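Local coordinates for protein precorrin-2 dehydrogenase (Bacillus megaterium, PDB 3DFZ) that oxidises precorrin-2 to sirohydrochlorin with NAD(+), a step shared by siroheme and anaerobic adenosylcobalamin biosynthesis, at residues S168-Y172 / R206-Q212. Numbering follows the deposited sequence.
Sequences SYTQY and RLSLVKQ
Arg206 lies across two tyrosines of helix 168-184, joining the start of that helix to the break between helices 203-207 and 209-218 in the all-helical C-terminal domain of SirC. Arg206 CB and CD make CH-pi contacts over the faces of the Tyr172 and Tyr169 rings, 3.7 and 3.5 Å from the respective centroids. The bend at chi3 (50°), with chi4 at 95°, lays the guanidinium nearly parallel to the Tyr169 ring, the two planes 10° apart. Arg206 NH1 donates in plane to Ser168 OG (2.9 Å), which Asp166 also engages, while NH2 forms a salt bridge with Asp203, an example of how one long side chain can serve as both apolar cover and polar anchor. A methionine in place of Arg206 would probably leave Asp203 without this charged mate and Ser168 OG without this donor. Leu207 adds CD1 against the guanidinium face opposite Tyr169, and its CD2 reaches Ser168 CB. Ser208 N-caps the next helix. Leu209 brings CD2 to 3.5 Å from Gln171 NE2. Finally, Gln212 meets Gln171 in a nearly coplanar, two-bond amide pair. Gln212 NE2, which also bonds to the Tyr205 carbonyl, reaches Gln171 OE1 at 3.0 Å; Gln171 NE2 returns the bond to a lone pair of Gln212 OE1.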
ATOM      1  N   SER B 168      23.131  -5.595   3.148  1.00 11.41           N
ATOM      2  CA  SER B 168      23.826  -4.353   2.816  1.00 10.76           C
ATOM      3  C   SER B 168      22.883  -3.162   2.832  1.00 10.64           C
ATOM      4  O   SER B 168      23.303  -2.079   3.204  1.00 10.80           O
ATOM      5  CB  SER B 168      24.531  -4.422   1.452  1.00 10.09           C
ATOM      6  OG  SER B 168      23.597  -4.568   0.398  1.00  9.63           O
ATOM      7  N   TYR B 169      21.623  -3.345   2.435  1.00 10.83           N
ATOM      8  CA  TYR B 169      20.665  -2.222   2.461  1.00 11.20           C
ATOM      9  C   TYR B 169      20.270  -1.817   3.901  1.00 11.75           C
ATOM     10  O   TYR B 169      19.900  -0.676   4.157  1.00 11.93           O
ATOM     11  CB  TYR B 169      19.448  -2.521   1.588  1.00 11.16           C
ATOM     12  CG  TYR B 169      19.777  -2.430   0.110  1.00 10.92           C
ATOM     13  CD1 TYR B 169      19.554  -1.250  -0.594  1.00  9.77           C
ATOM     14  CD2 TYR B 169      20.361  -3.504  -0.570  1.00  9.69           C
ATOM     15  CE1 TYR B 169      19.886  -1.139  -1.931  1.00 10.03           C
ATOM     16  CE2 TYR B 169      20.679  -3.405  -1.921  1.00 10.24           C
ATOM     17  CZ  TYR B 169      20.443  -2.218  -2.589  1.00  9.85           C
ATOM     18  OH  TYR B 169      20.721  -2.103  -3.927  1.00 10.72           O
ATOM     19  N   THR B 170      20.400  -2.748   4.837  1.00 12.06           N
ATOM     20  CA  THR B 170      20.069  -2.454   6.227  1.00 12.87           C
ATOM     21  C   THR B 170      21.044  -1.422   6.804  1.00 12.69           C
ATOM     22  O   THR B 170      20.616  -0.432   7.402  1.00 13.35           O
ATOM     23  CB  THR B 170      20.019  -3.739   7.073  1.00 13.30           C
ATOM     24  OG1 THR B 170      19.151  -4.697   6.436  1.00 13.80           O
ATOM     25  CG2 THR B 170      19.515  -3.457   8.462  1.00 14.21           C
ATOM     26  N   GLN B 171      22.338  -1.661   6.620  1.00 12.14           N
ATOM     27  CA  GLN B 171      23.384  -0.754   7.030  1.00 12.32           C
ATOM     28  C   GLN B 171      23.378   0.591   6.239  1.00 12.04           C
ATOM     29  O   GLN B 171      23.688   1.666   6.781  1.00 12.33           O
ATOM     30  CB  GLN B 171      24.741  -1.454   6.807  1.00 11.88           C
ATOM     31  CG  GLN B 171      25.938  -0.709   7.387  1.00 11.68           C
ATOM     32  CD  GLN B 171      26.387   0.492   6.578  1.00 11.35           C
ATOM     33  OE1 GLN B 171      26.242   0.528   5.343  1.00 10.01           O
ATOM     34  NE2 GLN B 171      26.980   1.486   7.271  1.00 11.09           N
ATOM     35  N   TYR B 172      23.099   0.486   4.949  1.00 11.64           N
ATOM     36  CA  TYR B 172      23.121   1.626   4.029  1.00 11.60           C
ATOM     37  C   TYR B 172      22.015   2.646   4.327  1.00 11.82           C
ATOM     38  O   TYR B 172      22.256   3.847   4.299  1.00 11.99           O
ATOM     39  CB  TYR B 172      23.020   1.100   2.587  1.00 10.90           C
ATOM     40  CG  TYR B 172      23.087   2.153   1.490  1.00 11.19           C
ATOM     41  CD1 TYR B 172      23.993   3.221   1.547  1.00 10.33           C
ATOM     42  CD2 TYR B 172      22.248   2.070   0.391  1.00 11.06           C
ATOM     43  CE1 TYR B 172      24.043   4.147   0.546  1.00 10.49           C
ATOM     44  CE2 TYR B 172      22.306   3.008  -0.625  1.00 10.73           C
ATOM     45  CZ  TYR B 172      23.203   4.023  -0.549  1.00 10.34           C
ATOM     46  OH  TYR B 172      23.240   4.923  -1.591  1.00 10.80           O
ATOM     47  N   ARG B 206      26.844   2.403  -0.930  1.00  8.69           N
ATOM     48  CA  ARG B 206      26.299   1.255  -0.202  1.00  8.91           C
ATOM     49  C   ARG B 206      27.385   0.266   0.283  1.00  8.92           C
ATOM     50  O   ARG B 206      27.270  -0.295   1.378  1.00  9.59           O
ATOM     51  CB  ARG B 206      25.269   0.516  -1.071  1.00  9.13           C
ATOM     52  CG  ARG B 206      24.642  -0.685  -0.378  1.00  9.83           C
ATOM     53  CD  ARG B 206      23.393  -1.178  -1.050  1.00 10.16           C
ATOM     54  NE  ARG B 206      23.594  -1.356  -2.495  1.00 10.73           N
ATOM     55  CZ  ARG B 206      23.915  -2.502  -3.087  1.00 11.00           C
ATOM     56  NH1 ARG B 206      24.073  -3.609  -2.349  1.00 11.35           N
ATOM     57  NH2 ARG B 206      24.096  -2.534  -4.414  1.00  9.85           N
ATOM     58  N   LEU B 207      28.442   0.095  -0.510  1.00  8.80           N
ATOM     59  CA  LEU B 207      29.318  -1.087  -0.414  1.00  8.73           C
ATOM     60  C   LEU B 207      30.734  -0.684  -0.069  1.00  8.71           C
ATOM     61  O   LEU B 207      31.626  -1.508  -0.015  1.00  9.02           O
ATOM     62  CB  LEU B 207      29.248  -1.918  -1.722  1.00  9.10           C
ATOM     63  CG  LEU B 207      27.870  -2.575  -2.006  1.00  8.65           C
ATOM     64  CD1 LEU B 207      27.694  -3.144  -3.410  1.00  8.71           C
ATOM     65  CD2 LEU B 207      27.515  -3.632  -0.960  1.00  8.33           C
ATOM     66  N   SER B 208      30.922   0.611   0.169  1.00  8.60           N
ATOM     67  CA  SER B 208      32.164   1.136   0.692  1.00  8.71           C
ATOM     68  C   SER B 208      31.960   1.961   1.971  1.00  8.70           C
ATOM     69  O   SER B 208      31.317   3.006   1.958  1.00  8.54           O
ATOM     70  CB  SER B 208      32.918   1.940  -0.372  1.00  8.83           C
ATOM     71  OG  SER B 208      33.974   2.657   0.225  1.00  8.84           O
ATOM     72  N   LEU B 209      32.550   1.491   3.070  1.00  9.01           N
ATOM     73  CA  LEU B 209      32.440   2.178   4.362  1.00  9.22           C
ATOM     74  C   LEU B 209      33.375   3.387   4.432  1.00  9.43           C
ATOM     75  O   LEU B 209      33.111   4.326   5.156  1.00  9.63           O
ATOM     76  CB  LEU B 209      32.693   1.218   5.525  1.00  9.40           C
ATOM     77  CG  LEU B 209      31.627   0.164   5.885  1.00 10.58           C
ATOM     78  CD1 LEU B 209      31.991  -0.594   7.179  1.00 10.63           C
ATOM     79  CD2 LEU B 209      30.173   0.689   5.995  1.00 10.62           C
ATOM     80  N   VAL B 210      34.462   3.362   3.664  1.00  9.78           N
ATOM     81  CA  VAL B 210      35.349   4.523   3.530  1.00 10.54           C
ATOM     82  C   VAL B 210      34.558   5.673   2.904  1.00 10.55           C
ATOM     83  O   VAL B 210      34.526   6.775   3.438  1.00 11.22           O
ATOM     84  CB  VAL B 210      36.605   4.176   2.657  1.00 10.98           C
ATOM     85  CG1 VAL B 210      37.319   5.409   2.116  1.00 11.63           C
ATOM     86  CG2 VAL B 210      37.558   3.323   3.420  1.00 11.77           C
ATOM     87  N   LYS B 211      33.958   5.404   1.755  1.00 10.40           N
ATOM     88  CA  LYS B 211      33.146   6.371   1.025  1.00 10.90           C
ATOM     89  C   LYS B 211      32.138   7.012   1.973  1.00 10.66           C
ATOM     90  O   LYS B 211      32.017   8.244   2.030  1.00 11.17           O
ATOM     91  CB  LYS B 211      32.393   5.635  -0.081  1.00 10.81           C
ATOM     92  CG  LYS B 211      31.693   6.496  -1.110  1.00 11.64           C
ATOM     93  CD  LYS B 211      32.648   7.002  -2.122  1.00 12.10           C
ATOM     94  CE  LYS B 211      31.927   7.759  -3.208  1.00 13.19           C
ATOM     95  NZ  LYS B 211      32.790   8.048  -4.367  1.00 14.70           N
ATOM     96  N   GLN B 212      31.424   6.155   2.714  1.00  9.96           N
ATOM     97  CA  GLN B 212      30.405   6.596   3.643  1.00  9.94           C
ATOM     98  C   GLN B 212      31.016   7.538   4.682  1.00 10.58           C
ATOM     99  O   GLN B 212      30.602   8.695   4.787  1.00 11.45           O
ATOM    100  CB  GLN B 212      29.723   5.397   4.318  1.00  9.57           C
ATOM    101  CG  GLN B 212      28.638   4.698   3.485  1.00  9.07           C
ATOM    102  CD  GLN B 212      27.964   3.646   4.282  1.00  9.29           C
ATOM    103  OE1 GLN B 212      28.095   3.643   5.493  1.00 10.05           O
ATOM    104  NE2 GLN B 212      27.246   2.725   3.627  1.00  9.02           N
TER